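PDB 3V68: DUF2666 domain-containing protein from Pyrococcus furiosus, which belongs to the DUF2666 family of unknown function and probably binds double-stranded DNA. Local coordinates for residues 36-41 with 116-121; 173-178 with 222-227. All coordinates share one frame; numbering follows the deposited sequence.

Contact 1: 36-41 with 116-121; sequences VSNTVS and IEFPGG
The carboxamide of N38, on helix 26-43, reads the backbone of the loop 116-121 that follows helix 91-110: a helix-to-loop contact in which one asparagine makes all three direct hydrogen bonds. Its chi1 (-65°) sets CG anti to the carbonyl carbon, and from there the carboxamide meets the F118 backbone. F118 N donates to N38 OD1 at 2.9 Å, in the carbonyl plane and on a lone pair, though the N-H is bent (135°). N38 ND2 gives one hydrogen to F118 O at 2.8 Å and the second to G121 O at 3.0 Å. Both acceptors lie close to the amide plane, while ND2 stands above the plane of each carbonyl. One N-H directed at OD1 and two carbonyls at ND2 tell the two ends of the amide apart and fix its rotation. An alanine in place of N38 would probably leave F118 N, F118 O and G121 O without these partners and let the turn through the two glycines shift. E117 crosses N38 obliquely, its CB 3.3 Å from N38 OD1. Beyond CG its chain runs extended to a carboxylate whose plane is 43° from the amide. The F118 ring, which also packs on R223 and R227 of helix 219-231, has S37 OG 3.8 Å from its CD2. A water donates to both N38 O and E117 OE2, lying 2.8 Å from the latter.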
loop_
_atom_site.group_PDB
_atom_site.type_symbol
_atom_site.label_atom_id
_atom_site.label_comp_id
_atom_site.label_asym_id
_atom_site.label_seq_id
_atom_site.Cartn_x
_atom_site.Cartn_y
_atom_site.Cartn_z
ATOM N N VAL A 36 5.510 -0.778 -9.198
ATOM C CA VAL A 36 4.362 -1.666 -9.028
ATOM C C VAL A 36 3.585 -1.309 -7.759
ATOM O O VAL A 36 2.361 -1.164 -7.800
ATOM C CB VAL A 36 4.794 -3.149 -9.025
ATOM C CG1 VAL A 36 3.662 -4.050 -8.557
ATOM C CG2 VAL A 36 5.265 -3.568 -10.415
ATOM N N SER A 37 4.301 -1.150 -6.646
ATOM C CA SER A 37 3.678 -0.773 -5.374
ATOM C C SER A 37 2.886 0.529 -5.512
ATOM O O SER A 37 1.722 0.600 -5.117
ATOM C CB SER A 37 4.737 -0.636 -4.276
ATOM O OG SER A 37 4.188 -0.042 -3.109
ATOM N N ASN A 38 3.508 1.553 -6.091
ATOM C CA ASN A 38 2.841 2.845 -6.266
ATOM C C ASN A 38 1.590 2.721 -7.137
ATOM O O ASN A 38 0.545 3.312 -6.837
ATOM C CB ASN A 38 3.798 3.862 -6.898
ATOM C CG ASN A 38 4.985 4.199 -6.005
ATOM O OD1 ASN A 38 4.962 3.980 -4.791
ATOM N ND2 ASN A 38 6.038 4.738 -6.613
ATOM N N THR A 39 1.705 1.925 -8.194
ATOM C CA THR A 39 0.632 1.744 -9.175
ATOM C C THR A 39 -0.562 1.004 -8.586
ATOM O O THR A 39 -1.692 1.489 -8.664
ATOM C CB THR A 39 1.151 1.026 -10.430
ATOM O OG1 THR A 39 2.265 1.758 -10.953
ATOM C CG2 THR A 39 0.064 0.939 -11.508
ATOM N N VAL A 40 -0.321 -0.164 -7.999
ATOM C CA VAL A 40 -1.434 -0.951 -7.472
ATOM C C VAL A 40 -2.097 -0.262 -6.281
ATOM O O VAL A 40 -3.320 -0.317 -6.130
ATOM C CB VAL A 40 -1.061 -2.422 -7.173
ATOM C CG1 VAL A 40 -0.516 -3.092 -8.428
ATOM C CG2 VAL A 40 -0.061 -2.538 -6.022
ATOM N N SER A 41 -1.301 0.412 -5.455
ATOM C CA SER A 41 -1.847 1.121 -4.295
ATOM C C SER A 41 -2.778 2.249 -4.723
ATOM O O SER A 41 -3.800 2.488 -4.083
ATOM C CB SER A 41 -0.730 1.663 -3.414
ATOM O OG SER A 41 -0.002 0.606 -2.818
ATOM N N ILE A 116 5.958 7.990 1.554
ATOM C CA ILE A 116 5.019 6.875 1.623
ATOM C C ILE A 116 5.118 6.036 0.349
ATOM O O ILE A 116 5.358 4.824 0.402
ATOM C CB ILE A 116 3.565 7.390 1.815
ATOM C CG1 ILE A 116 3.419 8.193 3.124
ATOM C CG2 ILE A 116 2.561 6.241 1.736
ATOM C CD1 ILE A 116 3.931 7.480 4.387
ATOM N N GLU A 117 4.926 6.687 -0.794
ATOM C CA GLU A 117 5.199 6.054 -2.073
ATOM C C GLU A 117 6.699 5.817 -2.194
ATOM O O GLU A 117 7.506 6.583 -1.668
ATOM C CB GLU A 117 4.699 6.921 -3.231
ATOM C CG GLU A 117 3.176 7.038 -3.270
ATOM C CD GLU A 117 2.663 7.787 -4.486
ATOM O OE1 GLU A 117 3.104 8.935 -4.728
ATOM O OE2 GLU A 117 1.804 7.234 -5.199
ATOM N N PHE A 118 7.056 4.737 -2.870
ATOM C CA PHE A 118 8.446 4.460 -3.197
ATOM C C PHE A 118 8.903 5.319 -4.371
ATOM O O PHE A 118 8.075 5.913 -5.055
ATOM C CB PHE A 118 8.612 2.969 -3.492
ATOM C CG PHE A 118 8.512 2.112 -2.272
ATOM C CD1 PHE A 118 9.659 1.747 -1.572
ATOM C CD2 PHE A 118 7.271 1.684 -1.801
ATOM C CE1 PHE A 118 9.576 0.958 -0.419
ATOM C CE2 PHE A 118 7.185 0.896 -0.650
ATOM C CZ PHE A 118 8.336 0.540 0.035
ATOM N N PRO A 119 10.226 5.406 -4.597
ATOM C CA PRO A 119 10.727 6.205 -5.711
ATOM C C PRO A 119 10.167 5.742 -7.049
ATOM O O PRO A 119 9.825 4.569 -7.207
ATOM C CB PRO A 119 12.235 5.939 -5.674
ATOM C CG PRO A 119 12.511 5.600 -4.262
ATOM C CD PRO A 119 11.328 4.800 -3.829
ATOM N N GLY A 120 10.036 6.671 -7.989
ATOM C CA GLY A 120 9.814 6.302 -9.391
ATOM C C GLY A 120 8.426 6.511 -9.957
ATOM O O GLY A 120 8.214 6.309 -11.156
ATOM N N GLY A 121 7.480 6.916 -9.117
ATOM C CA GLY A 121 6.119 7.173 -9.576
ATOM C C GLY A 121 5.384 5.925 -10.023
ATOM O O GLY A 121 5.671 4.820 -9.551
HETATM O O HOH W 1 0.330 4.990 -4.484
#

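Contact 2: 173-178 with 222-227; sequences TAVNKI and VRYAAR
Y224 reaches from helix 219-231 to the backbone of V175 on helix 160-181, its OH donating to V175 O at 2.6 Å. The hydroxyl lies in the carbonyl plane on a lone pair, and the acceptor sits in the plane of the ring at its edge. The tyrosine chi1 (-67°) puts CG anti to the carbonyl carbon, and the ring continues from there to the facing helix. The valine and tyrosine side chains run alongside in opposing senses: V175 CG1, anti to the valine N (chi1 175°), rests 3.9 Å from Y224 CE1. I178, three residues on, crosses the tyrosine, bringing CB to 3.2 Å from Y224 OH and CG2 near the ring's edge, 4.2 Å from Y224 CE2. R227 adds a looser touch, V175 CG1 to R227 NE at 4.2 Å; this NE is in a salt bridge with D238, while NH1 makes a long bond back to R223 O and also bonds I116 O. A bound methylpentanediol, probably from the crystallisation liquor, lies about 3 Å from the Y224 side chain. With the short axes 11.6 Å apart at -118°, this is an oblique helix-helix crossing in which a tyrosine hydroxyl bonds a main-chain carbonyl of the facing helix.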
loop_
_atom_site.group_PDB
_atom_site.type_symbol
_atom_site.label_atom_id
_atom_site.label_comp_id
_atom_site.label_asym_id
_atom_site.label_seq_id
_atom_site.Cartn_x
_atom_site.Cartn_y
_atom_site.Cartn_z
ATOM N N THR A 173 3.749 -7.934 -1.595
ATOM C CA THR A 173 4.933 -8.577 -2.162
ATOM C C THR A 173 6.007 -7.541 -2.474
ATOM O O THR A 173 7.183 -7.724 -2.132
ATOM C CB THR A 173 4.583 -9.372 -3.429
ATOM O OG1 THR A 173 3.831 -10.533 -3.055
ATOM C CG2 THR A 173 5.845 -9.804 -4.199
ATOM N N ALA A 174 5.593 -6.455 -3.119
ATOM C CA ALA A 174 6.525 -5.397 -3.485
ATOM C C ALA A 174 7.200 -4.801 -2.257
ATOM O O ALA A 174 8.419 -4.681 -2.221
ATOM C CB ALA A 174 5.825 -4.311 -4.300
ATOM N N VAL A 175 6.404 -4.449 -1.253
ATOM C CA VAL A 175 6.921 -3.875 -0.008
ATOM C C VAL A 175 7.858 -4.855 0.708
ATOM O O VAL A 175 8.920 -4.462 1.196
ATOM C CB VAL A 175 5.769 -3.403 0.923
ATOM C CG1 VAL A 175 6.308 -2.920 2.267
ATOM C CG2 VAL A 175 4.983 -2.287 0.262
ATOM N N ASN A 176 7.480 -6.129 0.745
ATOM C CA ASN A 176 8.316 -7.154 1.371
ATOM C C ASN A 176 9.664 -7.312 0.664
ATOM O O ASN A 176 10.703 -7.446 1.312
ATOM C CB ASN A 176 7.576 -8.497 1.416
ATOM C CG ASN A 176 8.429 -9.621 1.987
ATOM O OD1 ASN A 176 9.004 -9.493 3.065
ATOM N ND2 ASN A 176 8.504 -10.727 1.265
ATOM N N LYS A 177 9.644 -7.283 -0.665
ATOM C CA LYS A 177 10.829 -7.634 -1.440
ATOM C C LYS A 177 11.768 -6.472 -1.751
ATOM O O LYS A 177 12.952 -6.691 -1.986
ATOM C CB LYS A 177 10.447 -8.385 -2.720
ATOM C CG LYS A 177 9.828 -9.765 -2.472
ATOM C CD LYS A 177 10.754 -10.705 -1.682
ATOM C CE LYS A 177 12.020 -11.063 -2.459
ATOM N NZ LYS A 177 12.921 -11.923 -1.643
ATOM N N ILE A 178 11.256 -5.241 -1.765
ATOM C CA ILE A 178 12.120 -4.082 -2.010
ATOM C C ILE A 178 13.278 -4.034 -1.004
ATOM O O ILE A 178 14.421 -3.765 -1.380
ATOM C CB ILE A 178 11.329 -2.743 -2.032
ATOM C CG1 ILE A 178 10.479 -2.646 -3.300
ATOM C CG2 ILE A 178 12.276 -1.534 -1.973
ATOM C CD1 ILE A 178 9.357 -1.615 -3.215
ATOM N N VAL A 222 14.303 5.086 3.936
ATOM C CA VAL A 222 13.378 6.065 4.526
ATOM C C VAL A 222 11.902 5.677 4.397
ATOM O O VAL A 222 11.108 6.030 5.262
ATOM C CB VAL A 222 13.612 7.520 4.031
ATOM C CG1 VAL A 222 15.027 7.981 4.380
ATOM C CG2 VAL A 222 13.315 7.657 2.535
ATOM N N ARG A 223 11.544 4.951 3.335
ATOM C CA ARG A 223 10.172 4.440 3.183
ATOM C C ARG A 223 9.815 3.462 4.295
ATOM O O ARG A 223 8.669 3.421 4.746
ATOM C CB ARG A 223 9.959 3.758 1.824
ATOM C CG ARG A 223 9.464 4.672 0.714
ATOM C CD ARG A 223 10.576 5.582 0.222
ATOM N NE ARG A 223 10.064 6.605 -0.678
ATOM C CZ ARG A 223 10.792 7.588 -1.196
ATOM N NH1 ARG A 223 12.087 7.699 -0.914
ATOM N NH2 ARG A 223 10.212 8.470 -2.001
ATOM N N TYR A 224 10.798 2.679 4.730
ATOM C CA TYR A 224 10.575 1.716 5.804
ATOM C C TYR A 224 10.601 2.392 7.168
ATOM O O TYR A 224 9.841 2.019 8.060
ATOM C CB TYR A 224 11.564 0.550 5.696
ATOM C CG TYR A 224 11.286 -0.266 4.460
ATOM C CD1 TYR A 224 10.283 -1.230 4.461
ATOM C CD2 TYR A 224 11.980 -0.029 3.273
ATOM C CE1 TYR A 224 9.995 -1.967 3.313
ATOM C CE2 TYR A 224 11.701 -0.755 2.122
ATOM C CZ TYR A 224 10.714 -1.719 2.155
ATOM O OH TYR A 224 10.445 -2.425 1.016
ATOM N N ALA A 225 11.444 3.412 7.313
ATOM C CA ALA A 225 11.451 4.212 8.525
ATOM C C ALA A 225 10.118 4.929 8.705
ATOM O O ALA A 225 9.583 4.965 9.808
ATOM C CB ALA A 225 12.609 5.198 8.516
ATOM N N ALA A 226 9.567 5.478 7.617
ATOM C CA ALA A 226 8.250 6.105 7.697
ATOM C C ALA A 226 7.174 5.106 8.115
ATOM O O ALA A 226 6.347 5.404 8.977
ATOM C CB ALA A 226 7.884 6.777 6.382
ATOM N N ARG A 227 7.197 3.919 7.516
ATOM C CA ARG A 227 6.228 2.881 7.851
ATOM C C ARG A 227 6.364 2.447 9.310
ATOM O O ARG A 227 5.362 2.268 9.997
ATOM C CB ARG A 227 6.373 1.691 6.908
ATOM C CG ARG A 227 5.745 1.961 5.551
ATOM C CD ARG A 227 6.238 0.995 4.489
ATOM N NE ARG A 227 5.381 1.069 3.306
ATOM C CZ ARG A 227 5.436 2.038 2.394
ATOM N NH1 ARG A 227 6.322 3.026 2.501
ATOM N NH2 ARG A 227 4.596 2.016 1.372
#

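How the contacts relate
Contact 1 closes before contact 2 opens along the chain, and the two belong to different DUF2666 regions of the sequence, yet their centres are only about 10 Å apart. They meet directly through helix 219-231: R223 NE lies 2.7 Å from E117 O and R227 NH1 2.9 Å from I116 O, both probable hydrogen bonds. Helix 26-43 of contact 1 also packs against helix 160-181 of contact 2, with A174 touching S37 and I178 touching L33. The loop 116-121 is thus tied to helices from both regions, and the contacts adjoin where parts of the two DUF2666 regions pack together in one chain.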